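Local coordinates for adhesion G-protein coupled receptor G6 (Danio rerio, PDB 6V55) that probably acts as a cell-surface adhesion receptor in myelination, with a multidomain, calcium-binding extracellular region that precedes the membrane-spanning part, at residues S366-Q371 and S424-A429; T398-Y403 and T437-T442; S626-T631 and D635-F640; L601-S604 and V609-V612. One frame throughout, in Å; residues are numbered along the deposited sequence.

Interaction 1: S366-Q371 and S424-A429; sequences SQWLNQ and SMLRSA. With NAG (2-acetamido-2-deoxy-beta-D-glucopyranose), chain J.
Trp368 and Leu369 of helix 361-374 meet Leu426 near the end of helix 419-427 and Ala429 just after it. Both helices belong to the SEA domain and pack against the same antiparallel sheet. Trp368 carries most of the contact. Its CB points toward the other helix, and CG stands anti to the backbone N (chi1 158°), which sends the indole across the gap. On the five-membered side, NE1 meets Ala429 O at 3.2 Å. The oxygen lies at the ring edge, but the N-H...O angle is only 125°, so the hydrogen bond is weak. CE2 and then CZ2 pass near it, CZ2 at 3.3 Å from Ala429 O. At the far end of the ring, CH2 touches Leu426 CD2 at 3.8 Å, an oblique approach. Leu438 of strand 436-445 also touches the indole. Leu369 CD2 meets Leu426 CD1 at 3.9 Å, the side chains roughly perpendicular. Phe373 and Val441 also border Leu426, burying it between helix and sheet. The same helix carries a glycan: Asn370 ND2 is bonded to C1 of the sugar, while OD1 accepts a hydrogen bond from Val382 N. Ser366 OG lies 3.6 Å from NAG C8, the methyl carbon of the acetamido group.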
loop_
_atom_site.group_PDB
_atom_site.type_symbol
_atom_site.label_atom_id
_atom_site.label_comp_id
_atom_site.label_asym_id
_atom_site.label_seq_id
_atom_site.Cartn_x
_atom_site.Cartn_y
_atom_site.Cartn_z
ATOM N N SER A 366 15.541 40.867 4.140
ATOM C CA SER A 366 14.662 40.063 4.985
ATOM C C SER A 366 13.384 40.814 5.388
ATOM O O SER A 366 12.311 40.202 5.444
ATOM C CB SER A 366 15.448 39.537 6.197
ATOM O OG SER A 366 15.342 40.373 7.327
ATOM N N GLN A 367 13.436 42.140 5.551
ATOM C CA GLN A 367 12.209 42.871 5.862
ATOM C C GLN A 367 11.336 43.075 4.625
ATOM O O GLN A 367 10.101 43.003 4.740
ATOM C CB GLN A 367 12.562 44.193 6.547
ATOM C CG GLN A 367 11.415 45.069 6.921
ATOM C CD GLN A 367 11.821 46.541 6.936
ATOM O OE1 GLN A 367 11.614 47.255 7.928
ATOM N NE2 GLN A 367 12.462 46.986 5.855
ATOM N N TRP A 368 11.958 43.238 3.444
ATOM C CA TRP A 368 11.241 43.209 2.162
ATOM C C TRP A 368 10.603 41.860 1.908
ATOM O O TRP A 368 9.497 41.791 1.355
ATOM C CB TRP A 368 12.197 43.524 1.010
ATOM C CG TRP A 368 11.758 43.027 -0.379
ATOM C CD1 TRP A 368 10.821 43.607 -1.187
ATOM C CD2 TRP A 368 12.255 41.889 -1.115
ATOM N NE1 TRP A 368 10.696 42.907 -2.368
ATOM C CE2 TRP A 368 11.574 41.858 -2.354
ATOM C CE3 TRP A 368 13.199 40.898 -0.849
ATOM C CZ2 TRP A 368 11.812 40.875 -3.319
ATOM C CZ3 TRP A 368 13.435 39.925 -1.817
ATOM C CH2 TRP A 368 12.744 39.925 -3.036
ATOM N N LEU A 369 11.297 40.775 2.295
ATOM C CA LEU A 369 10.744 39.425 2.155
ATOM C C LEU A 369 9.524 39.243 3.054
ATOM O O LEU A 369 8.475 38.804 2.581
ATOM C CB LEU A 369 11.809 38.355 2.459
ATOM C CG LEU A 369 12.696 37.786 1.328
ATOM C CD1 LEU A 369 14.010 37.239 1.846
ATOM C CD2 LEU A 369 12.002 36.715 0.496
ATOM N N ASN A 370 9.639 39.642 4.335
ATOM C CA ASN A 370 8.522 39.649 5.284
ATOM C C ASN A 370 7.361 40.518 4.801
ATOM O O ASN A 370 6.200 40.094 4.864
ATOM C CB ASN A 370 8.998 40.182 6.636
ATOM C CG ASN A 370 9.413 39.102 7.605
ATOM O OD1 ASN A 370 9.616 37.959 7.230
ATOM N ND2 ASN A 370 9.537 39.482 8.883
ATOM N N GLN A 371 7.664 41.721 4.283
ATOM C CA GLN A 371 6.630 42.636 3.813
ATOM C C GLN A 371 5.926 42.159 2.549
ATOM O O GLN A 371 4.743 42.465 2.379
ATOM C CB GLN A 371 7.199 44.027 3.521
ATOM C CG GLN A 371 6.928 45.102 4.579
ATOM C CD GLN A 371 5.449 45.439 4.759
ATOM O OE1 GLN A 371 4.629 45.298 3.838
ATOM N NE2 GLN A 371 5.100 45.879 5.964
ATOM N N SER A 424 6.870 34.086 -8.158
ATOM C CA SER A 424 6.223 35.170 -8.888
ATOM C C SER A 424 5.758 36.320 -7.997
ATOM O O SER A 424 5.638 37.445 -8.497
ATOM C CB SER A 424 5.046 34.635 -9.709
ATOM O OG SER A 424 4.021 34.147 -8.866
ATOM N N MET A 425 5.477 36.092 -6.705
ATOM C CA MET A 425 5.247 37.250 -5.834
ATOM C C MET A 425 6.533 38.001 -5.531
ATOM O O MET A 425 6.492 39.213 -5.277
ATOM C CB MET A 425 4.593 36.859 -4.523
ATOM C CG MET A 425 3.253 36.250 -4.702
ATOM S SD MET A 425 2.995 35.060 -3.384
ATOM C CE MET A 425 2.926 36.138 -1.996
ATOM N N LEU A 426 7.676 37.309 -5.555
ATOM C CA LEU A 426 8.944 38.002 -5.393
ATOM C C LEU A 426 9.408 38.653 -6.692
ATOM O O LEU A 426 9.897 39.788 -6.655
ATOM C CB LEU A 426 9.999 37.043 -4.861
ATOM C CG LEU A 426 9.779 36.565 -3.427
ATOM C CD1 LEU A 426 10.905 35.663 -3.043
ATOM C CD2 LEU A 426 9.669 37.726 -2.449
ATOM N N ARG A 427 9.247 37.974 -7.845
ATOM C CA ARG A 427 9.675 38.526 -9.139
ATOM C C ARG A 427 8.882 39.763 -9.545
ATOM O O ARG A 427 9.405 40.612 -10.285
ATOM C CB ARG A 427 9.543 37.486 -10.245
ATOM C CG ARG A 427 10.700 36.527 -10.344
ATOM C CD ARG A 427 10.402 35.349 -11.264
ATOM N NE ARG A 427 11.106 34.152 -10.822
ATOM C CZ ARG A 427 10.841 32.925 -11.267
ATOM N NH1 ARG A 427 9.884 32.755 -12.177
ATOM N NH2 ARG A 427 11.524 31.868 -10.815
ATOM N N SER A 428 7.633 39.890 -9.072
ATOM C CA SER A 428 6.805 41.062 -9.339
ATOM C C SER A 428 7.021 42.185 -8.325
ATOM O O SER A 428 6.258 43.155 -8.315
ATOM C CB SER A 428 5.327 40.674 -9.378
ATOM O OG SER A 428 4.838 40.377 -8.082
ATOM N N ALA A 429 8.040 42.088 -7.477
ATOM C CA ALA A 429 8.498 43.226 -6.676
ATOM C C ALA A 429 10.021 43.232 -6.593
ATOM O O ALA A 429 10.600 42.905 -5.550
ATOM C CB ALA A 429 7.871 43.192 -5.275
HETATM C C1 NAG J . 9.920 38.679 10.028
HETATM C C2 NAG J . 10.615 39.583 11.086
HETATM C C3 NAG J . 10.889 38.794 12.383
HETATM C C4 NAG J . 9.613 38.139 12.907
HETATM C C5 NAG J . 9.020 37.229 11.828
HETATM C C6 NAG J . 7.724 36.568 12.239
HETATM C C7 NAG J . 12.131 41.465 10.592
HETATM C C8 NAG J . 13.448 41.866 9.997
HETATM N N2 NAG J . 11.847 40.155 10.560
HETATM O O3 NAG J . 11.447 39.653 13.376
HETATM O O4 NAG J . 9.877 37.383 14.085
HETATM O O5 NAG J . 8.746 37.995 10.639
HETATM O O6 NAG J . 7.228 37.065 13.475
HETATM O O7 NAG J . 11.360 42.288 11.083
#

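Interaction 2: T398-Y403 and T437-T442; sequences TTRQIY and TLDSVT. Unlike the reference sequence in segment 398-403: Ile402 (reference Thr).
Arg400 and Asp439 form a salt bridge across the sheet of the SEA domain. Their strands, 399-410 and 436-445, are not neighbours. Strand 342-353 runs between them, and the CA atoms of Arg400 and Asp439 are 8.9 Å apart. In the second segment, Leu438 turns inward, onto Leu349. Asp439 follows, with its CB toward the arginine strand. Its OD2 lies 3.2 Å from Arg400 NH1. Asp439 and Ser440 both face Val350 of the middle strand, which makes a classic beta bulge at this point. Val441 is buried again. On the arginine side, the chain runs extended through CG and CD and then bends at chi3 (-32°). This bend helps bring NH1 over the middle strand to the carboxylate. OD2 lies at the edge of the guanidinium, yet the two planes are 58° apart, so the groups do not pair flat. OD2 also has a hydrogen bond with Thr352 OG1 of the middle strand. The single NH1-OD2 approach sits at the surface, where solvent would probably screen the charges. It is consistent with a modest electrostatic tie between strands that share no backbone bonds.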
loop_
_atom_site.group_PDB
_atom_site.type_symbol
_atom_site.label_atom_id
_atom_site.label_comp_id
_atom_site.label_asym_id
_atom_site.label_seq_id
_atom_site.Cartn_x
_atom_site.Cartn_y
_atom_site.Cartn_z
ATOM N N THR A 398 29.257 48.806 -6.693
ATOM C CA THR A 398 28.117 47.966 -7.061
ATOM C C THR A 398 28.518 46.500 -6.979
ATOM O O THR A 398 29.387 46.046 -7.735
ATOM C CB THR A 398 27.573 48.278 -8.453
ATOM O OG1 THR A 398 26.967 49.575 -8.453
ATOM C CG2 THR A 398 26.485 47.245 -8.811
ATOM N N THR A 399 27.885 45.774 -6.055
ATOM C CA THR A 399 28.043 44.333 -5.927
ATOM C C THR A 399 26.789 43.591 -6.362
ATOM O O THR A 399 25.662 44.056 -6.160
ATOM C CB THR A 399 28.331 43.901 -4.497
ATOM O OG1 THR A 399 27.339 44.474 -3.626
ATOM C CG2 THR A 399 29.652 44.374 -4.110
ATOM N N ARG A 400 27.022 42.402 -6.917
ATOM C CA ARG A 400 26.036 41.343 -7.036
ATOM C C ARG A 400 26.226 40.416 -5.852
ATOM O O ARG A 400 27.326 39.899 -5.640
ATOM C CB ARG A 400 26.214 40.566 -8.331
ATOM C CG ARG A 400 25.180 39.462 -8.475
ATOM C CD ARG A 400 25.385 38.608 -9.739
ATOM N NE ARG A 400 25.945 39.350 -10.873
ATOM C CZ ARG A 400 25.244 40.152 -11.684
ATOM N NH1 ARG A 400 23.943 40.347 -11.487
ATOM N NH2 ARG A 400 25.853 40.779 -12.688
ATOM N N GLN A 401 25.163 40.203 -5.086
ATOM C CA GLN A 401 25.222 39.444 -3.844
ATOM C C GLN A 401 24.267 38.266 -3.962
ATOM O O GLN A 401 23.159 38.426 -4.476
ATOM C CB GLN A 401 24.855 40.335 -2.647
ATOM C CG GLN A 401 25.764 41.561 -2.459
ATOM C CD GLN A 401 25.369 42.408 -1.259
ATOM O OE1 GLN A 401 24.617 41.957 -0.397
ATOM N NE2 GLN A 401 25.870 43.639 -1.199
ATOM N N ILE A 402 24.696 37.082 -3.523
ATOM C CA ILE A 402 23.870 35.885 -3.584
ATOM C C ILE A 402 23.583 35.452 -2.156
ATOM O O ILE A 402 24.513 35.230 -1.368
ATOM C CB ILE A 402 24.523 34.758 -4.399
ATOM C CG1 ILE A 402 24.815 35.251 -5.812
ATOM C CG2 ILE A 402 23.591 33.575 -4.479
ATOM C CD1 ILE A 402 25.304 34.201 -6.784
ATOM N N TYR A 403 22.290 35.331 -1.832
ATOM C CA TYR A 403 21.787 35.019 -0.503
ATOM C C TYR A 403 21.066 33.682 -0.519
ATOM O O TYR A 403 20.421 33.319 -1.508
ATOM C CB TYR A 403 20.814 36.100 -0.010
ATOM C CG TYR A 403 21.494 37.367 0.437
ATOM C CD1 TYR A 403 21.785 37.579 1.780
ATOM C CD2 TYR A 403 21.863 38.336 -0.482
ATOM C CE1 TYR A 403 22.420 38.731 2.204
ATOM C CE2 TYR A 403 22.490 39.497 -0.074
ATOM C CZ TYR A 403 22.768 39.686 1.270
ATOM O OH TYR A 403 23.409 40.832 1.684
ATOM N N THR A 437 18.096 45.498 -5.900
ATOM C CA THR A 437 17.283 45.039 -7.018
ATOM C C THR A 437 17.389 43.535 -7.133
ATOM O O THR A 437 18.501 43.014 -7.215
ATOM C CB THR A 437 17.769 45.661 -8.323
ATOM O OG1 THR A 437 17.723 47.074 -8.208
ATOM C CG2 THR A 437 16.922 45.228 -9.493
ATOM N N LEU A 438 16.253 42.842 -7.178
ATOM C CA LEU A 438 16.265 41.398 -7.391
ATOM C C LEU A 438 16.560 41.088 -8.862
ATOM O O LEU A 438 15.840 41.552 -9.754
ATOM C CB LEU A 438 14.921 40.809 -6.962
ATOM C CG LEU A 438 14.659 39.316 -7.116
ATOM C CD1 LEU A 438 15.278 38.585 -5.966
ATOM C CD2 LEU A 438 13.180 39.072 -7.144
ATOM N N ASP A 439 17.620 40.314 -9.116
ATOM C CA ASP A 439 18.002 39.891 -10.465
ATOM C C ASP A 439 17.413 38.545 -10.842
ATOM O O ASP A 439 17.156 38.279 -12.026
ATOM C CB ASP A 439 19.523 39.778 -10.593
ATOM C CG ASP A 439 20.213 41.098 -10.425
ATOM O OD1 ASP A 439 19.634 42.122 -10.865
ATOM O OD2 ASP A 439 21.325 41.108 -9.850
ATOM N N SER A 440 17.224 37.693 -9.841
ATOM C CA SER A 440 16.900 36.292 -10.015
ATOM C C SER A 440 16.430 35.779 -8.670
ATOM O O SER A 440 16.945 36.199 -7.628
ATOM C CB SER A 440 18.123 35.508 -10.500
ATOM O OG SER A 440 18.118 34.187 -9.992
ATOM N N VAL A 441 15.442 34.887 -8.695
ATOM C CA VAL A 441 15.083 34.120 -7.505
ATOM C C VAL A 441 14.629 32.744 -7.965
ATOM O O VAL A 441 13.941 32.616 -8.981
ATOM C CB VAL A 441 14.018 34.847 -6.647
ATOM C CG1 VAL A 441 12.797 35.263 -7.469
ATOM C CG2 VAL A 441 13.607 34.035 -5.423
ATOM N N THR A 442 15.116 31.704 -7.291
ATOM C CA THR A 442 14.539 30.368 -7.368
ATOM C C THR A 442 14.124 29.959 -5.960
ATOM O O THR A 442 14.849 30.241 -5.000
ATOM C CB THR A 442 15.537 29.364 -7.932
ATOM O OG1 THR A 442 16.605 29.252 -7.002
ATOM C CG2 THR A 442 16.119 29.837 -9.273
#

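Interaction 3: S626-T631 and D635-F640; sequences SAFIAT and DPQIDF
Ser626 to Phe628 pair with Gln637 to Asp639 as an antiparallel beta hairpin, in which strand 637-639 forms an edge of its sheet. Ser626 and Asp639 are a hydrogen-bonded pair. Asp639 N to Ser626 O measures 2.6 Å, and Ser626 N bonds back to Asp639 O. Phe628 and Gln637 are the second such pair, and Gln637 N reaches Phe628 O at 2.6 Å in an almost straight bond of 178°. Between them, Ala627 and Ile638 form a non-hydrogen-bonded pair. The strands diverge from strict antiparallel, their directions differing by 145°. This sheet and the one holding strands 600-603 and 608-614 pack face to face, consistent with the beta sandwich of the GAIN domain of adhesion receptors. Ala627 and Ile638 point to that interface, where both touch Phe674. On the other face, the side chains of Phe628 and Gln637 run alongside each other. Gln637 CB sits over one face of the Phe628 ring, toward its rim, 4.2 Å from its centroid, in a CH-pi contact. Phe628 takes a chi1 of 73°, which folds its ring back alongside the neighbouring strand. Asp639 N meets the ring edge, 3.7 Å from Phe628 CE1. Beyond the strands, Ile629 CG1 packs on Pro636 CB at 4.0 Å. A water near the turn donates to Gln637 OE1 at 2.7 Å and accepts from Ala630 N at 3.2 Å.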
loop_
_atom_site.group_PDB
_atom_site.type_symbol
_atom_site.label_atom_id
_atom_site.label_comp_id
_atom_site.label_asym_id
_atom_site.label_seq_id
_atom_site.Cartn_x
_atom_site.Cartn_y
_atom_site.Cartn_z
ATOM N N SER A 626 4.902 -44.660 17.565
ATOM C CA SER A 626 5.044 -44.556 16.119
ATOM C C SER A 626 4.808 -43.126 15.646
ATOM O O SER A 626 3.886 -42.447 16.106
ATOM C CB SER A 626 4.054 -45.500 15.432
ATOM O OG SER A 626 4.415 -45.767 14.093
ATOM N N ALA A 627 5.633 -42.683 14.703
ATOM C CA ALA A 627 5.486 -41.386 14.062
ATOM C C ALA A 627 5.103 -41.561 12.596
ATOM O O ALA A 627 5.681 -42.392 11.888
ATOM C CB ALA A 627 6.779 -40.581 14.170
ATOM N N PHE A 628 4.158 -40.751 12.132
ATOM C CA PHE A 628 3.601 -40.907 10.795
ATOM C C PHE A 628 2.985 -39.580 10.358
ATOM O O PHE A 628 2.722 -38.703 11.188
ATOM C CB PHE A 628 2.570 -42.052 10.761
ATOM C CG PHE A 628 1.247 -41.727 11.436
ATOM C CD1 PHE A 628 1.130 -41.713 12.835
ATOM C CD2 PHE A 628 0.114 -41.465 10.670
ATOM C CE1 PHE A 628 -0.085 -41.431 13.455
ATOM C CE2 PHE A 628 -1.110 -41.174 11.279
ATOM C CZ PHE A 628 -1.207 -41.162 12.676
ATOM N N ILE A 629 2.775 -39.439 9.038
ATOM C CA ILE A 629 2.048 -38.316 8.435
ATOM C C ILE A 629 0.824 -38.854 7.709
ATOM O O ILE A 629 0.947 -39.717 6.832
ATOM C CB ILE A 629 2.906 -37.504 7.448
ATOM C CG1 ILE A 629 4.363 -37.394 7.910
ATOM C CG2 ILE A 629 2.292 -36.140 7.266
ATOM C CD1 ILE A 629 5.245 -36.576 6.968
ATOM N N ALA A 630 -0.345 -38.309 8.031
ATOM C CA ALA A 630 -1.602 -38.888 7.581
ATOM C C ALA A 630 -1.971 -38.408 6.171
ATOM O O ALA A 630 -1.148 -37.866 5.424
ATOM C CB ALA A 630 -2.709 -38.587 8.593
ATOM N N THR A 631 -3.239 -38.622 5.805
ATOM C CA THR A 631 -3.724 -38.416 4.442
ATOM C C THR A 631 -3.980 -36.936 4.179
ATOM O O THR A 631 -4.892 -36.353 4.781
ATOM C CB THR A 631 -5.013 -39.211 4.231
ATOM O OG1 THR A 631 -6.044 -38.666 5.067
ATOM C CG2 THR A 631 -4.817 -40.681 4.569
ATOM N N ASP A 635 1.881 -32.244 8.444
ATOM C CA ASP A 635 2.608 -32.322 9.701
ATOM C C ASP A 635 2.613 -33.744 10.237
ATOM O O ASP A 635 1.617 -34.462 10.089
ATOM C CB ASP A 635 1.995 -31.390 10.749
ATOM C CG ASP A 635 2.256 -29.919 10.439
ATOM O OD1 ASP A 635 2.881 -29.630 9.397
ATOM O OD2 ASP A 635 1.850 -29.045 11.220
ATOM N N PRO A 636 3.711 -34.185 10.849
ATOM C CA PRO A 636 3.749 -35.553 11.373
ATOM C C PRO A 636 3.018 -35.672 12.706
ATOM O O PRO A 636 2.963 -34.729 13.502
ATOM C CB PRO A 636 5.251 -35.841 11.516
ATOM C CG PRO A 636 5.891 -34.508 11.631
ATOM C CD PRO A 636 5.043 -33.549 10.864
ATOM N N GLN A 637 2.441 -36.854 12.924
ATOM C CA GLN A 637 1.637 -37.175 14.097
ATOM C C GLN A 637 2.272 -38.332 14.865
ATOM O O GLN A 637 3.227 -38.959 14.407
ATOM C CB GLN A 637 0.211 -37.542 13.680
ATOM C CG GLN A 637 -0.908 -37.076 14.595
ATOM C CD GLN A 637 -2.266 -37.383 13.988
ATOM O OE1 GLN A 637 -2.402 -37.441 12.760
ATOM N NE2 GLN A 637 -3.276 -37.590 14.839
ATOM N N ILE A 638 1.735 -38.630 16.048
ATOM C CA ILE A 638 2.270 -39.684 16.900
ATOM C C ILE A 638 1.175 -40.704 17.176
ATOM O O ILE A 638 0.114 -40.356 17.711
ATOM C CB ILE A 638 2.838 -39.132 18.214
ATOM C CG1 ILE A 638 4.102 -38.342 17.935
ATOM C CG2 ILE A 638 3.196 -40.264 19.182
ATOM C CD1 ILE A 638 4.610 -37.623 19.161
ATOM N N ASP A 639 1.435 -41.958 16.807
ATOM C CA ASP A 639 0.653 -43.109 17.244
ATOM C C ASP A 639 1.281 -43.650 18.525
ATOM O O ASP A 639 2.449 -44.056 18.523
ATOM C CB ASP A 639 0.651 -44.170 16.143
ATOM C CG ASP A 639 -0.488 -45.176 16.264
ATOM O OD1 ASP A 639 -0.873 -45.581 17.390
ATOM O OD2 ASP A 639 -0.982 -45.596 15.193
ATOM N N PHE A 640 0.507 -43.685 19.610
ATOM C CA PHE A 640 1.045 -44.108 20.899
ATOM C C PHE A 640 0.863 -45.593 21.187
ATOM O O PHE A 640 1.477 -46.106 22.128
ATOM C CB PHE A 640 0.387 -43.317 22.030
ATOM C CG PHE A 640 0.896 -41.906 22.169
ATOM C CD1 PHE A 640 0.174 -40.843 21.631
ATOM C CD2 PHE A 640 2.085 -41.641 22.850
ATOM C CE1 PHE A 640 0.624 -39.555 21.760
ATOM C CE2 PHE A 640 2.547 -40.338 22.991
ATOM C CZ PHE A 640 1.819 -39.299 22.443
HETATM O O HOH W 1 -1.019 -36.570 10.643
#

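Interaction 4: L601-S604 and V609-V612; sequences LTIS and VVGV
Ile603 N donates to Val610 O at 2.7 Å, the shortest bond between segments 601-604 and 609-612. The N-H...O angle is 179°. The two strands form an antiparallel beta hairpin, and strand 600-603 is an edge of its four-stranded sheet. Val610 N returns a bond to Ile603 O at 2.9 Å, which completes this hydrogen-bonded pair. Leu601 and Val612 make the next one, again with two backbone bonds. Thr602 and Gly611 lie between as a non-hydrogen-bonded pair. There, Gly611 CA approaches Leu601 O at 3.3 Å in a CA-H...O contact. The strand directions differ by 166°, so the pairing is close to regular.

Leu601, Ile603, Val610 and Val612 project from one face. Ile603 packs against Val610, with both CB and CD1 of Ile603 4.1 Å from Val610 CG2. Further along, Leu601 CB rests 4.0 Å from Val612 CG2. Helix 555-568 covers much of this face: Val562 touches both Ile603 and Val610, and Ala555 touches Leu601. The opposite face carries Thr602 and turns to the sheet with strand 637-639, where Ile638 touches Thr602 and Val609. Ser604 OG binds Pro636 O, a link from the turn end to the second sheet. Thr602 CG2 stands anti to its own N (OG1 chi1 -47°), which directs the methyl diagonally across the pairing, where Thr602 CG2 meets Val609 CG2 at 3.7 Å.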
loop_
_atom_site.group_PDB
_atom_site.type_symbol
_atom_site.label_atom_id
_atom_site.label_comp_id
_atom_site.label_asym_id
_atom_site.label_seq_id
_atom_site.Cartn_x
_atom_site.Cartn_y
_atom_site.Cartn_z
ATOM N N LEU A 601 -0.736 -36.300 25.264
ATOM C CA LEU A 601 -0.761 -34.972 24.653
ATOM C C LEU A 601 0.277 -34.917 23.544
ATOM O O LEU A 601 1.432 -35.272 23.760
ATOM C CB LEU A 601 -0.482 -33.871 25.683
ATOM C CG LEU A 601 -0.308 -32.463 25.086
ATOM C CD1 LEU A 601 -1.573 -31.993 24.372
ATOM C CD2 LEU A 601 0.111 -31.420 26.088
ATOM N N THR A 602 -0.119 -34.458 22.370
ATOM C CA THR A 602 0.779 -34.351 21.232
ATOM C C THR A 602 0.865 -32.895 20.784
ATOM O O THR A 602 -0.157 -32.207 20.695
ATOM C CB THR A 602 0.274 -35.238 20.107
ATOM O OG1 THR A 602 -0.068 -36.533 20.632
ATOM C CG2 THR A 602 1.305 -35.414 19.085
ATOM N N ILE A 603 2.082 -32.405 20.539
ATOM C CA ILE A 603 2.290 -31.042 20.051
ATOM C C ILE A 603 2.995 -31.109 18.706
ATOM O O ILE A 603 4.148 -31.540 18.628
ATOM C CB ILE A 603 3.094 -30.182 21.029
ATOM C CG1 ILE A 603 2.322 -29.981 22.320
ATOM C CG2 ILE A 603 3.311 -28.849 20.416
ATOM C CD1 ILE A 603 2.967 -30.657 23.405
ATOM N N SER A 604 2.316 -30.677 17.657
ATOM C CA SER A 604 2.828 -30.826 16.309
ATOM C C SER A 604 3.288 -29.497 15.728
ATOM O O SER A 604 2.873 -28.412 16.157
ATOM C CB SER A 604 1.770 -31.433 15.383
ATOM O OG SER A 604 2.362 -31.949 14.202
ATOM N N VAL A 609 7.348 -32.949 15.910
ATOM C CA VAL A 609 6.210 -33.340 16.731
ATOM C C VAL A 609 6.745 -33.961 18.013
ATOM O O VAL A 609 7.701 -34.748 17.972
ATOM C CB VAL A 609 5.252 -34.278 15.970
ATOM C CG1 VAL A 609 5.970 -35.457 15.311
ATOM C CG2 VAL A 609 4.139 -34.731 16.847
ATOM N N VAL A 610 6.231 -33.503 19.163
ATOM C CA VAL A 610 6.629 -34.074 20.448
ATOM C C VAL A 610 5.367 -34.548 21.146
ATOM O O VAL A 610 4.272 -34.009 20.945
ATOM C CB VAL A 610 7.451 -33.118 21.364
ATOM C CG1 VAL A 610 8.682 -32.551 20.631
ATOM C CG2 VAL A 610 6.620 -31.997 21.987
ATOM N N GLY A 611 5.512 -35.604 21.926
ATOM C CA GLY A 611 4.361 -36.214 22.566
ATOM C C GLY A 611 4.733 -36.752 23.923
ATOM O O GLY A 611 5.866 -37.185 24.154
ATOM N N VAL A 612 3.779 -36.691 24.836
ATOM C CA VAL A 612 3.900 -37.314 26.140
ATOM C C VAL A 612 2.683 -38.200 26.292
ATOM O O VAL A 612 1.619 -37.903 25.736
ATOM C CB VAL A 612 3.976 -36.287 27.281
ATOM C CG1 VAL A 612 5.365 -35.733 27.374
ATOM C CG2 VAL A 612 3.012 -35.152 27.020
#

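The four contacts fall into two groups on opposite sides of the chain's centre. Interactions 1 and 2 lie in the SEA domain, with centres 13 Å apart. Their segments alternate along the chain, and they touch where Arg427 NH2 reaches Val441 O and Leu426 packs on Leu438 and Val441. Helices and sheet are thus joined in one compact unit. Interactions 4 and 3 follow in that order, as two hairpins of facing sheets with centres 10 Å apart. A hydrogen bond and the packing of Phe640 on Thr602 join them. About 63 Å or more separates the nearest atoms of the two groups, so they belong to separate domains of a multidomain ectodomain.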